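Long-range contacts in TonB-dependent siderophore receptor (Pseudomonas aeruginosa 39016, PDB 5NEC), which probably imports iron-siderophore complexes, and possibly siderophore-drug conjugates, across the bacterial outer membrane using energy delivered through TonB: residues K152-G157 with N186-L191; G162-G167 with F727-H732; A214-F219 with T228-H233; S242-A247 with A717-G722; R265-G270 with E407-H412. All coordinates share one frame; numbering follows the deposited sequence.

How the interactions relate
From the N terminus, the chain leaves the plug through residues 152-157, and interaction 1 lays this linker against barrel strand 187-200. Interaction 2 opens within that loop and ends near the C terminus, so the two cross; it joins the first and last barrel strands and closes the barrel. Interactions 3, 4 and 5 all nest inside it. Interaction 3 zips a hairpin of the wall beside interaction 1, which it touches through Arg190 and Ser216. On the other side of the chain's centre, interaction 4 pairs two regions far apart in sequence. Interaction 5 nests inside interaction 4 and touches it, tying a third long loop into the same cluster.

Interaction 1 of 5, residues K152-G157 with N186-L191; sequences KQAKAG and NAAFRL
Where the chain leaves the plug for the barrel wall, linker residues Lys152 to Lys155 lie against the inner side of strand 187-200, touching Ala188 and Arg190. Arg190 carries the contact. With CG anti to the backbone N (chi1 -172°) and the chain extended as far as NE, its NH1 reaches Gln153 O in a hydrogen bond of 2.8 Å. The oxygen lies in the guanidinium plane, at the edge of the group, but the donor sits well above the carbonyl plane of Gln153, off the lone pairs. Lys152 comes over one guanidinium face, its CB 3.6 Å above the centre, and the two side chains cross at about a right angle. Nearer the strand backbone, Ala154 CB packs on Arg190 CB at 3.6 Å, and Lys155 O closes to 3.2 Å from Ala188 CB. Like charges gather here, with Lys155 NZ 4.5 Å from Arg190 NH1. Asp177 of adjacent strand 172-182 forms salt bridges to both Arg190 NH2 and Lys152 NZ, the latter also bonded to Phe122 O. That shared carboxylate probably offsets some of the positive charge, and one wall arginine holds a linker carbonyl in its plane while a lysine chain lies across its face.

Interaction 2 of 5, residues G162-G167 with F727-H732; sequences GGFTYG and FSTNFH
Gly162 to Tyr166 and Phe727 to Phe731 pair in strict antiparallel register, and the tight part of the contact is this backbone seam. Six N-H...O bonds run across it, among them Phe731 N to Gly162 O at 2.7 Å and Phe727 N to Tyr166 O at 2.8 Å. On the face bearing Thr165 and Ser728, the two hydroxyls meet tip to tip, Thr165 OG1 to Ser728 OG 2.7 Å, and either could be the donor. Beside them Asn730 ND2 leans over Gly163, 3.6 Å from its CA, where there is no side chain to meet it. The other face is looser and aromatic. Phe164 has CG between its backbone N and carbonyl carbon (chi1 63°), which lays its ring alongside Thr729, so that Thr729 CB makes a CH-pi contact 4.0 Å from the ring centroid. Phe731 only grazes that ring, CE1 to Phe164 CE2 4.1 Å. Tyr166 and Phe727 lie on the surface, probably toward lipid, and the Tyr166 hydroxyl bonds to that of Tyr174. Strand 172-182 flanks the first segment and strand 693-700 the second, so the seam between them joins the first and last strands of the receptor's barrel.

Interaction 3 of 5, residues A214-F219 with T228-H233; sequences APSLTF and TVSHYH
Thr218 and Thr228 meet through their hydroxyls, OG1 to OG1 2.8 Å, and two residues along Ser216 OG and Ser230 OG repeat the pattern at 3.2 Å; in each pair either hydroxyl could be the donor. The Thr218 oxygen is set anti to its backbone N (chi1 -156°) and that of Thr228 anti to its carbonyl carbon, which turns the two groups toward each other across the strands. Between these non-hydrogen-bonded pairs, Leu217 and Val229 form a hydrogen-bonded pair, with N to O distances of 2.9 Å both ways. Further on, His231 N bonds to Pro215 O at 3.0 Å, but Pro215 has no N-H to return to His231 O. That oxygen is met instead by carbon: Pro215 CD at 3.2 Å and the CA-H of Ala214. Outside this shell, the Ser216 hydroxyl also makes weak bonds to Gln153 OE1 and Ala154 N of the plug linker. The His231 ring, on the other face, is held at both nitrogens, ND1 by Ser284 OG and NE2 by Asp282 OD1. Hydroxyls toward the plug linker, with Leu217 and Val229 on the opposite, probably outward, face, are what one expects of an antiparallel hairpin in the wall of a plugged outer-membrane barrel.

Interaction 4 of 5, residues S242-A247 with A717-G722; sequences SGIPYA and ASQAAG
The Tyr246 ring lies beside Ala717, with the Ala717 backbone N over one of its faces and Ala717 CB 4.1 Å from the ring atom CE1. Its phenol oxygen is bonded to Tyr712 O, which holds the far end of the ring in place. The second flat group is the Gln719 amide. Its chain runs out extended, with CG anti to the backbone N (chi1 -179°), and crosses Ile244 obliquely to bring OE1 within 3.6 Å of Ile244 CG1. The other end of the amide has its partner elsewhere, NE2 bonding to Arg265 O. Between these two side-chain contacts sits a single hydrogen-bonded antiparallel pair. Ile244 N gives to Ala717 O at 2.9 Å, and Ala717 N answers to Ile244 O at 3.0 Å; both bonds are close to straight. Gly243 comes just before this pair with a positive phi (68°), and having no side chain it brings its CA within 3.3 Å of Ala717 O, where a beta carbon would collide with that oxygen. Ser242 OG bonds to Gly243 O at 2.9 Å, in the carbonyl plane and on a lone pair, and is also bonded to Tyr269 N. The contact is buried. Strand 244-245 forms one edge of a small three-stranded antiparallel sheet, with 716-719 in the middle and 708-711 on the far side. Phe708 of that last strand touches both Ile244 and Gln719; the small sheet joins parts of the chain far apart in sequence, probably at the extracellular end of the barrel.

Interaction 5 of 5, residues R265-G270 with E407-H412; sequences RGNFYG and ENPNPH
Asn267 ND2 gives a hydrogen bond to Glu407 O at 3.1 Å, the one such bond between these two loop segments. It is bent, and the donor stands well above the carbonyl plane rather than on a lone pair. CG of Asn267 is anti to the carbonyl carbon (chi1 -79°), which carries the amide out toward the Glu407 backbone and across Pro409, the two side chains meeting at about a right angle. The rest is proline packing. Pro409 CG touches Phe268 O at 3.5 Å and Tyr269 CE1 at 3.8 Å, so one ring carbon of the proline touches both a carbonyl and a phenol ring. Pro411 CB then meets Phe268 CD2 at 3.7 Å, while its CA-H points to Gly270 O. The Phe268 ring is itself folded back on its own chain, with Gly270 N 3.5 Å above its centre. On the other segment an Asx turn, in which Asn410 OD1 accepts from His412 N, shapes the chain around Pro411. The Tyr269 hydroxyl bonds to Leu406 O, and Tyr269 O to Arg330 of strand 327-354. One segment lies in the loop leading to strand 276-291 and the other between strands 403-405 and 419-421, so the contact knits together two long loops, probably on the extracellular side of the barrel.

Interaction 1 of 5, residues K152-G157 with N186-L191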
# COMPACT_ATOMS: atom_id res chain seq x y z
N LYS A 152 -4.33 -15.00 2.44
CA LYS A 152 -5.12 -16.22 2.32
C LYS A 152 -4.30 -17.38 2.90
O LYS A 152 -3.15 -17.55 2.53
CB LYS A 152 -5.43 -16.50 0.86
CG LYS A 152 -6.42 -15.54 0.26
CD LYS A 152 -6.51 -15.80 -1.23
CE LYS A 152 -7.38 -14.78 -1.93
NZ LYS A 152 -7.54 -15.24 -3.33
N GLN A 153 -4.90 -18.13 3.83
CA GLN A 153 -4.28 -19.32 4.45
C GLN A 153 -5.14 -20.54 4.14
O GLN A 153 -6.35 -20.43 3.92
CB GLN A 153 -4.19 -19.18 5.99
CG GLN A 153 -3.25 -18.11 6.51
CD GLN A 153 -1.77 -18.37 6.19
OE1 GLN A 153 -1.32 -19.52 6.12
NE2 GLN A 153 -1.02 -17.30 6.00
N ALA A 154 -4.49 -21.71 4.14
CA ALA A 154 -5.22 -22.98 4.07
C ALA A 154 -6.06 -23.10 5.32
O ALA A 154 -5.62 -22.72 6.40
CB ALA A 154 -4.26 -24.16 3.95
N LYS A 155 -7.28 -23.60 5.13
CA LYS A 155 -8.29 -23.61 6.18
C LYS A 155 -9.28 -24.75 5.93
O LYS A 155 -9.13 -25.49 4.94
CB LYS A 155 -9.01 -22.27 6.21
CG LYS A 155 -9.74 -21.93 4.92
CD LYS A 155 -10.29 -20.50 4.93
CE LYS A 155 -11.10 -20.22 3.67
NZ LYS A 155 -11.84 -18.93 3.76
N ALA A 156 -10.28 -24.89 6.80
CA ALA A 156 -11.33 -25.89 6.60
C ALA A 156 -12.18 -25.55 5.38
O ALA A 156 -12.35 -24.37 5.05
CB ALA A 156 -12.20 -26.01 7.83
N GLY A 157 -12.70 -26.57 4.71
CA GLY A 157 -13.47 -26.40 3.47
C GLY A 157 -12.76 -27.03 2.28
O GLY A 157 -11.55 -27.25 2.32
N ASN A 186 -8.23 -32.95 9.52
CA ASN A 186 -7.32 -32.31 10.50
C ASN A 186 -6.32 -31.33 9.87
O ASN A 186 -5.73 -30.53 10.59
CB ASN A 186 -6.57 -33.35 11.31
CG ASN A 186 -7.49 -34.23 12.09
OD1 ASN A 186 -7.44 -35.45 11.97
ND2 ASN A 186 -8.39 -33.62 12.87
N ALA A 187 -6.12 -31.41 8.56
CA ALA A 187 -5.19 -30.55 7.85
C ALA A 187 -5.76 -30.08 6.51
O ALA A 187 -6.76 -30.60 6.03
CB ALA A 187 -3.87 -31.27 7.63
N ALA A 188 -5.11 -29.08 5.93
CA ALA A 188 -5.53 -28.53 4.63
C ALA A 188 -4.35 -27.97 3.86
O ALA A 188 -3.38 -27.51 4.44
CB ALA A 188 -6.61 -27.48 4.82
N PHE A 189 -4.44 -28.06 2.54
CA PHE A 189 -3.45 -27.54 1.61
C PHE A 189 -4.16 -26.49 0.78
O PHE A 189 -5.30 -26.70 0.34
CB PHE A 189 -2.95 -28.68 0.72
CG PHE A 189 -2.10 -28.22 -0.44
CD1 PHE A 189 -0.83 -27.66 -0.23
CD2 PHE A 189 -2.56 -28.36 -1.76
CE1 PHE A 189 -0.04 -27.25 -1.32
CE2 PHE A 189 -1.77 -27.95 -2.85
CZ PHE A 189 -0.51 -27.40 -2.62
N ARG A 190 -3.50 -25.36 0.55
CA ARG A 190 -4.03 -24.32 -0.32
C ARG A 190 -2.97 -23.85 -1.29
O ARG A 190 -1.81 -23.69 -0.91
CB ARG A 190 -4.55 -23.15 0.51
CG ARG A 190 -5.29 -22.10 -0.29
CD ARG A 190 -6.01 -21.14 0.64
NE ARG A 190 -6.91 -20.24 -0.09
CZ ARG A 190 -7.73 -19.36 0.49
NH1 ARG A 190 -7.78 -19.23 1.81
NH2 ARG A 190 -8.50 -18.60 -0.28
N LEU A 191 -3.36 -23.65 -2.54
CA LEU A 191 -2.44 -23.15 -3.56
C LEU A 191 -3.11 -21.99 -4.27
O LEU A 191 -4.23 -22.14 -4.76
CB LEU A 191 -2.11 -24.26 -4.55
CG LEU A 191 -1.08 -23.93 -5.63
CD1 LEU A 191 0.25 -23.48 -5.02
CD2 LEU A 191 -0.89 -25.12 -6.58

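Interaction 2 of 5, residues G162-G167 with F727-H732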
# COMPACT_ATOMS: atom_id res chain seq x y z
N GLY A 162 -11.24 -19.86 -9.56
CA GLY A 162 -10.37 -19.49 -10.64
C GLY A 162 -11.02 -18.43 -11.48
O GLY A 162 -12.24 -18.31 -11.48
N GLY A 163 -10.18 -17.64 -12.15
CA GLY A 163 -10.67 -16.57 -13.01
C GLY A 163 -9.72 -16.21 -14.12
O GLY A 163 -8.51 -16.41 -14.02
N PHE A 164 -10.29 -15.68 -15.20
CA PHE A 164 -9.49 -15.00 -16.18
C PHE A 164 -10.15 -13.69 -16.57
O PHE A 164 -11.36 -13.61 -16.71
CB PHE A 164 -9.13 -15.92 -17.37
CG PHE A 164 -10.31 -16.40 -18.16
CD1 PHE A 164 -10.88 -15.59 -19.15
CD2 PHE A 164 -10.82 -17.69 -17.98
CE1 PHE A 164 -11.96 -16.03 -19.91
CE2 PHE A 164 -11.89 -18.14 -18.74
CZ PHE A 164 -12.47 -17.31 -19.71
N THR A 165 -9.32 -12.65 -16.71
CA THR A 165 -9.75 -11.30 -17.02
C THR A 165 -9.01 -10.84 -18.29
O THR A 165 -7.77 -10.92 -18.36
CB THR A 165 -9.43 -10.32 -15.88
OG1 THR A 165 -10.01 -10.80 -14.66
CG2 THR A 165 -9.98 -8.91 -16.18
N TYR A 166 -9.79 -10.39 -19.27
CA TYR A 166 -9.26 -9.79 -20.49
C TYR A 166 -9.63 -8.31 -20.53
O TYR A 166 -10.75 -7.93 -20.16
CB TYR A 166 -9.81 -10.51 -21.71
CG TYR A 166 -9.21 -11.88 -21.96
CD1 TYR A 166 -7.84 -12.03 -22.13
CD2 TYR A 166 -10.01 -13.01 -22.08
CE1 TYR A 166 -7.28 -13.27 -22.37
CE2 TYR A 166 -9.45 -14.26 -22.34
CZ TYR A 166 -8.08 -14.38 -22.48
OH TYR A 166 -7.48 -15.59 -22.73
N GLY A 167 -8.69 -7.47 -20.97
CA GLY A 167 -8.87 -6.01 -20.97
C GLY A 167 -8.60 -5.29 -22.28
O GLY A 167 -7.90 -5.79 -23.15
N PHE A 727 -13.20 -7.48 -18.79
CA PHE A 727 -14.21 -8.53 -18.73
C PHE A 727 -13.62 -9.72 -17.99
O PHE A 727 -12.59 -10.24 -18.39
CB PHE A 727 -14.64 -8.99 -20.14
CG PHE A 727 -15.91 -9.81 -20.13
CD1 PHE A 727 -17.18 -9.20 -20.22
CD2 PHE A 727 -15.87 -11.21 -20.04
CE1 PHE A 727 -18.35 -9.97 -20.21
CE2 PHE A 727 -17.05 -11.98 -20.03
CZ PHE A 727 -18.29 -11.35 -20.12
N SER A 728 -14.30 -10.15 -16.94
CA SER A 728 -13.87 -11.31 -16.12
C SER A 728 -14.85 -12.47 -16.20
O SER A 728 -16.05 -12.26 -16.19
CB SER A 728 -13.76 -10.90 -14.65
OG SER A 728 -12.63 -10.08 -14.49
N THR A 729 -14.30 -13.68 -16.27
CA THR A 729 -15.05 -14.92 -16.09
C THR A 729 -14.49 -15.57 -14.81
O THR A 729 -13.30 -15.91 -14.78
CB THR A 729 -14.84 -15.87 -17.30
OG1 THR A 729 -15.28 -15.23 -18.50
CG2 THR A 729 -15.60 -17.19 -17.11
N ASN A 730 -15.33 -15.75 -13.78
CA ASN A 730 -14.93 -16.42 -12.52
C ASN A 730 -15.63 -17.76 -12.30
O ASN A 730 -16.84 -17.83 -12.43
CB ASN A 730 -15.17 -15.49 -11.33
CG ASN A 730 -14.35 -14.21 -11.43
OD1 ASN A 730 -14.87 -13.11 -11.61
ND2 ASN A 730 -13.03 -14.37 -11.37
N PHE A 731 -14.85 -18.80 -11.98
CA PHE A 731 -15.34 -20.13 -11.62
C PHE A 731 -15.20 -20.29 -10.11
O PHE A 731 -14.23 -19.82 -9.53
CB PHE A 731 -14.47 -21.23 -12.27
CG PHE A 731 -14.50 -21.26 -13.77
CD1 PHE A 731 -13.51 -20.59 -14.52
CD2 PHE A 731 -15.48 -21.99 -14.47
CE1 PHE A 731 -13.51 -20.65 -15.92
CE2 PHE A 731 -15.47 -22.06 -15.88
CZ PHE A 731 -14.49 -21.38 -16.60
N HIS A 732 -16.17 -20.95 -9.47
CA HIS A 732 -16.04 -21.37 -8.06
C HIS A 732 -16.88 -22.60 -7.80
O HIS A 732 -18.07 -22.60 -8.06
CB HIS A 732 -16.39 -20.25 -7.07
CG HIS A 732 -17.54 -19.41 -7.48
ND1 HIS A 732 -17.40 -18.37 -8.37
CD2 HIS A 732 -18.85 -19.45 -7.15
CE1 HIS A 732 -18.57 -17.80 -8.57
NE2 HIS A 732 -19.47 -18.44 -7.83

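Interaction 3 of 5, residues A214-F219 with T228-H233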
# COMPACT_ATOMS: atom_id res chain seq x y z
N ALA A 214 1.72 -19.26 -4.33
CA ALA A 214 1.56 -19.15 -2.88
C ALA A 214 1.01 -20.46 -2.34
O ALA A 214 -0.20 -20.64 -2.26
CB ALA A 214 0.63 -17.99 -2.53
N PRO A 215 1.89 -21.39 -2.00
CA PRO A 215 1.43 -22.61 -1.32
C PRO A 215 1.29 -22.40 0.18
O PRO A 215 2.01 -21.59 0.75
CB PRO A 215 2.53 -23.61 -1.59
CG PRO A 215 3.76 -22.77 -1.76
CD PRO A 215 3.30 -21.49 -2.42
N SER A 216 0.39 -23.15 0.80
CA SER A 216 0.08 -23.03 2.20
C SER A 216 -0.43 -24.38 2.77
O SER A 216 -1.19 -25.10 2.12
CB SER A 216 -0.97 -21.96 2.35
OG SER A 216 -1.15 -21.63 3.70
N LEU A 217 0.03 -24.73 3.97
CA LEU A 217 -0.36 -25.96 4.67
C LEU A 217 -0.75 -25.60 6.08
O LEU A 217 -0.03 -24.87 6.73
CB LEU A 217 0.82 -26.92 4.77
CG LEU A 217 1.14 -27.75 3.54
CD1 LEU A 217 2.45 -28.48 3.75
CD2 LEU A 217 0.04 -28.77 3.28
N THR A 218 -1.86 -26.13 6.56
CA THR A 218 -2.26 -25.92 7.94
C THR A 218 -2.62 -27.28 8.56
O THR A 218 -3.15 -28.16 7.87
CB THR A 218 -3.40 -24.89 8.01
OG1 THR A 218 -3.41 -24.29 9.30
CG2 THR A 218 -4.77 -25.54 7.75
N PHE A 219 -2.28 -27.46 9.84
CA PHE A 219 -2.46 -28.73 10.56
C PHE A 219 -3.11 -28.46 11.89
O PHE A 219 -2.91 -27.39 12.48
CB PHE A 219 -1.12 -29.43 10.84
CG PHE A 219 -0.32 -29.77 9.60
CD1 PHE A 219 0.61 -28.88 9.09
CD2 PHE A 219 -0.46 -30.99 8.99
CE1 PHE A 219 1.35 -29.19 7.95
CE2 PHE A 219 0.27 -31.32 7.86
CZ PHE A 219 1.17 -30.42 7.33
N THR A 228 0.92 -23.79 10.98
CA THR A 228 0.76 -23.31 9.61
C THR A 228 2.12 -23.00 8.97
O THR A 228 3.00 -22.43 9.62
CB THR A 228 -0.16 -22.08 9.53
OG1 THR A 228 -1.44 -22.40 10.10
CG2 THR A 228 -0.39 -21.68 8.09
N VAL A 229 2.26 -23.38 7.71
CA VAL A 229 3.45 -23.16 6.90
C VAL A 229 3.02 -22.53 5.56
O VAL A 229 2.25 -23.15 4.82
CB VAL A 229 4.22 -24.50 6.63
CG1 VAL A 229 5.41 -24.29 5.69
CG2 VAL A 229 4.73 -25.09 7.93
N SER A 230 3.53 -21.35 5.25
CA SER A 230 3.21 -20.64 4.00
C SER A 230 4.47 -20.27 3.26
O SER A 230 5.48 -19.93 3.86
CB SER A 230 2.43 -19.37 4.30
OG SER A 230 1.14 -19.73 4.77
N HIS A 231 4.41 -20.32 1.94
CA HIS A 231 5.40 -19.70 1.13
C HIS A 231 4.71 -18.77 0.14
O HIS A 231 3.61 -19.08 -0.33
CB HIS A 231 6.30 -20.72 0.42
CG HIS A 231 7.54 -20.11 -0.14
ND1 HIS A 231 8.70 -19.98 0.59
CD2 HIS A 231 7.77 -19.49 -1.32
CE1 HIS A 231 9.61 -19.35 -0.13
NE2 HIS A 231 9.07 -19.03 -1.30
N TYR A 232 5.35 -17.63 -0.13
CA TYR A 232 4.88 -16.63 -1.08
C TYR A 232 6.00 -16.28 -2.08
O TYR A 232 7.11 -15.93 -1.70
CB TYR A 232 4.41 -15.37 -0.34
CG TYR A 232 3.89 -14.30 -1.27
CD1 TYR A 232 2.59 -14.35 -1.75
CD2 TYR A 232 4.70 -13.23 -1.68
CE1 TYR A 232 2.10 -13.37 -2.59
CE2 TYR A 232 4.21 -12.25 -2.53
CZ TYR A 232 2.91 -12.32 -2.98
OH TYR A 232 2.40 -11.37 -3.83
N HIS A 233 5.69 -16.37 -3.37
CA HIS A 233 6.65 -16.10 -4.40
C HIS A 233 6.02 -15.23 -5.48
O HIS A 233 4.98 -15.62 -6.01
CB HIS A 233 7.15 -17.39 -5.02
CG HIS A 233 8.20 -17.18 -6.06
ND1 HIS A 233 9.52 -16.97 -5.74
CD2 HIS A 233 8.12 -17.08 -7.41
CE1 HIS A 233 10.22 -16.77 -6.84
NE2 HIS A 233 9.39 -16.83 -7.87

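Interaction 4 of 5, residues S242-A247 with A717-G722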
# COMPACT_ATOMS: atom_id res chain seq x y z
N SER A 242 8.13 6.53 -17.52
CA SER A 242 8.99 7.70 -17.33
C SER A 242 8.26 8.77 -16.51
O SER A 242 8.90 9.61 -15.86
CB SER A 242 9.40 8.31 -18.69
OG SER A 242 8.28 8.75 -19.46
N GLY A 243 6.93 8.75 -16.55
CA GLY A 243 6.14 9.90 -16.12
C GLY A 243 6.31 11.10 -17.05
O GLY A 243 6.87 10.97 -18.14
N ILE A 244 5.83 12.24 -16.57
CA ILE A 244 5.67 13.46 -17.34
C ILE A 244 6.37 14.54 -16.55
O ILE A 244 6.14 14.67 -15.34
CB ILE A 244 4.18 13.81 -17.49
CG1 ILE A 244 3.40 12.66 -18.14
CG2 ILE A 244 3.97 15.11 -18.29
CD1 ILE A 244 3.88 12.27 -19.53
N PRO A 245 7.25 15.32 -17.21
CA PRO A 245 7.96 16.37 -16.48
C PRO A 245 7.06 17.52 -16.00
O PRO A 245 6.04 17.84 -16.63
CB PRO A 245 8.97 16.90 -17.51
CG PRO A 245 8.38 16.56 -18.83
CD PRO A 245 7.58 15.32 -18.65
N TYR A 246 7.44 18.11 -14.87
CA TYR A 246 6.90 19.40 -14.45
C TYR A 246 7.32 20.47 -15.45
O TYR A 246 8.46 20.47 -15.94
CB TYR A 246 7.42 19.81 -13.05
CG TYR A 246 6.95 18.93 -11.93
CD1 TYR A 246 5.59 18.69 -11.72
CD2 TYR A 246 7.86 18.34 -11.04
CE1 TYR A 246 5.15 17.88 -10.68
CE2 TYR A 246 7.42 17.53 -9.99
CZ TYR A 246 6.08 17.30 -9.82
OH TYR A 246 5.63 16.50 -8.79
N ALA A 247 6.39 21.38 -15.75
CA ALA A 247 6.74 22.63 -16.45
C ALA A 247 7.77 23.35 -15.59
O ALA A 247 7.79 23.15 -14.37
CB ALA A 247 5.51 23.50 -16.68
N ALA A 717 6.13 13.84 -12.45
CA ALA A 717 5.01 13.17 -11.82
C ALA A 717 4.58 11.95 -12.64
O ALA A 717 4.83 11.86 -13.85
CB ALA A 717 3.83 14.13 -11.73
N SER A 718 3.91 11.03 -11.96
CA SER A 718 3.42 9.81 -12.58
C SER A 718 2.00 10.03 -13.06
O SER A 718 1.18 10.53 -12.32
CB SER A 718 3.46 8.67 -11.58
OG SER A 718 2.79 7.54 -12.12
N GLN A 719 1.74 9.64 -14.30
CA GLN A 719 0.41 9.73 -14.90
C GLN A 719 -0.34 8.41 -14.72
O GLN A 719 0.21 7.35 -14.94
CB GLN A 719 0.54 10.08 -16.40
CG GLN A 719 -0.79 10.24 -17.13
CD GLN A 719 -0.61 10.73 -18.58
OE1 GLN A 719 0.00 11.77 -18.83
NE2 GLN A 719 -1.15 9.97 -19.53
N ALA A 720 -1.60 8.48 -14.32
CA ALA A 720 -2.38 7.28 -14.06
C ALA A 720 -2.89 6.70 -15.35
O ALA A 720 -2.79 7.31 -16.42
CB ALA A 720 -3.56 7.60 -13.15
N ALA A 721 -3.47 5.51 -15.25
CA ALA A 721 -4.03 4.83 -16.39
C ALA A 721 -5.23 5.61 -16.91
O ALA A 721 -5.91 6.32 -16.15
CB ALA A 721 -4.42 3.42 -16.01
N GLY A 722 -5.47 5.50 -18.21
CA GLY A 722 -6.69 6.05 -18.83
C GLY A 722 -7.87 5.08 -18.70
O GLY A 722 -7.81 4.15 -17.91

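Interaction 5 of 5, residues R265-G270 with E407-H412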
# COMPACT_ATOMS: atom_id res chain seq x y z
N ARG A 265 -1.39 12.43 -24.47
CA ARG A 265 -1.66 11.52 -23.36
C ARG A 265 -0.62 10.38 -23.24
O ARG A 265 -0.15 10.11 -22.14
CB ARG A 265 -3.06 10.94 -23.51
CG ARG A 265 -3.54 10.14 -22.29
CD ARG A 265 -4.72 9.23 -22.66
NE ARG A 265 -5.91 10.02 -22.91
CZ ARG A 265 -6.71 10.54 -21.97
NH1 ARG A 265 -6.48 10.36 -20.65
NH2 ARG A 265 -7.75 11.26 -22.35
N GLY A 266 -0.26 9.78 -24.37
CA GLY A 266 0.60 8.59 -24.43
C GLY A 266 2.09 8.81 -24.32
O GLY A 266 2.84 7.84 -24.20
N ASN A 267 2.55 10.06 -24.35
CA ASN A 267 3.99 10.35 -24.38
C ASN A 267 4.77 9.58 -23.30
O ASN A 267 4.50 9.71 -22.10
CB ASN A 267 4.26 11.84 -24.20
CG ASN A 267 4.04 12.66 -25.46
OD1 ASN A 267 3.42 12.21 -26.41
ND2 ASN A 267 4.57 13.88 -25.47
N PHE A 268 5.76 8.82 -23.76
CA PHE A 268 6.69 8.09 -22.93
C PHE A 268 8.12 8.55 -23.31
O PHE A 268 8.53 8.46 -24.47
CB PHE A 268 6.45 6.58 -23.19
CG PHE A 268 7.46 5.67 -22.56
CD1 PHE A 268 7.76 5.76 -21.20
CD2 PHE A 268 8.11 4.71 -23.32
CE1 PHE A 268 8.70 4.93 -20.62
CE2 PHE A 268 9.05 3.87 -22.74
CZ PHE A 268 9.34 3.97 -21.39
N TYR A 269 8.86 9.05 -22.33
CA TYR A 269 10.21 9.57 -22.57
C TYR A 269 11.34 8.54 -22.37
O TYR A 269 12.50 8.84 -22.61
CB TYR A 269 10.45 10.83 -21.72
CG TYR A 269 9.45 11.89 -22.10
CD1 TYR A 269 9.61 12.66 -23.27
CD2 TYR A 269 8.27 12.06 -21.37
CE1 TYR A 269 8.67 13.59 -23.66
CE2 TYR A 269 7.33 13.00 -21.76
CZ TYR A 269 7.55 13.76 -22.91
OH TYR A 269 6.62 14.67 -23.29
N GLY A 270 10.98 7.32 -21.97
CA GLY A 270 11.95 6.25 -21.78
C GLY A 270 12.28 5.51 -23.06
O GLY A 270 11.88 5.91 -24.15
N GLU A 407 7.27 16.97 -27.53
CA GLU A 407 5.96 16.69 -28.11
C GLU A 407 5.86 15.29 -28.68
O GLU A 407 4.85 14.65 -28.47
CB GLU A 407 5.60 17.72 -29.20
CG GLU A 407 5.52 19.15 -28.72
CD GLU A 407 4.46 19.38 -27.65
OE1 GLU A 407 3.31 18.86 -27.78
OE2 GLU A 407 4.76 20.10 -26.67
N ASN A 408 6.89 14.83 -29.40
CA ASN A 408 6.82 13.55 -30.13
C ASN A 408 8.01 12.63 -29.91
O ASN A 408 8.75 12.32 -30.86
CB ASN A 408 6.62 13.80 -31.62
CG ASN A 408 5.35 14.56 -31.91
OD1 ASN A 408 5.38 15.64 -32.48
ND2 ASN A 408 4.23 14.06 -31.44
N PRO A 409 8.21 12.16 -28.67
CA PRO A 409 9.38 11.31 -28.39
C PRO A 409 9.25 9.95 -29.06
O PRO A 409 8.13 9.47 -29.26
CB PRO A 409 9.33 11.15 -26.88
CG PRO A 409 7.87 11.23 -26.57
CD PRO A 409 7.32 12.27 -27.50
N ASN A 410 10.40 9.36 -29.41
CA ASN A 410 10.46 8.01 -29.97
C ASN A 410 11.09 7.01 -28.98
O ASN A 410 12.31 6.96 -28.82
CB ASN A 410 11.26 8.00 -31.27
CG ASN A 410 11.30 6.62 -31.91
OD1 ASN A 410 10.52 5.71 -31.56
ND2 ASN A 410 12.22 6.44 -32.83
N PRO A 411 10.25 6.18 -28.33
CA PRO A 411 10.81 5.23 -27.35
C PRO A 411 11.71 4.12 -27.92
O PRO A 411 12.45 3.49 -27.15
CB PRO A 411 9.58 4.62 -26.69
CG PRO A 411 8.42 5.41 -27.13
CD PRO A 411 8.79 6.18 -28.35
N HIS A 412 11.64 3.88 -29.22
CA HIS A 412 12.45 2.85 -29.87
C HIS A 412 13.85 3.30 -30.31
O HIS A 412 14.61 2.49 -30.82
CB HIS A 412 11.71 2.29 -31.08
CG HIS A 412 10.34 1.78 -30.76
ND1 HIS A 412 10.12 0.60 -30.07
CD2 HIS A 412 9.11 2.28 -31.04
CE1 HIS A 412 8.83 0.40 -29.94
NE2 HIS A 412 8.19 1.40 -30.51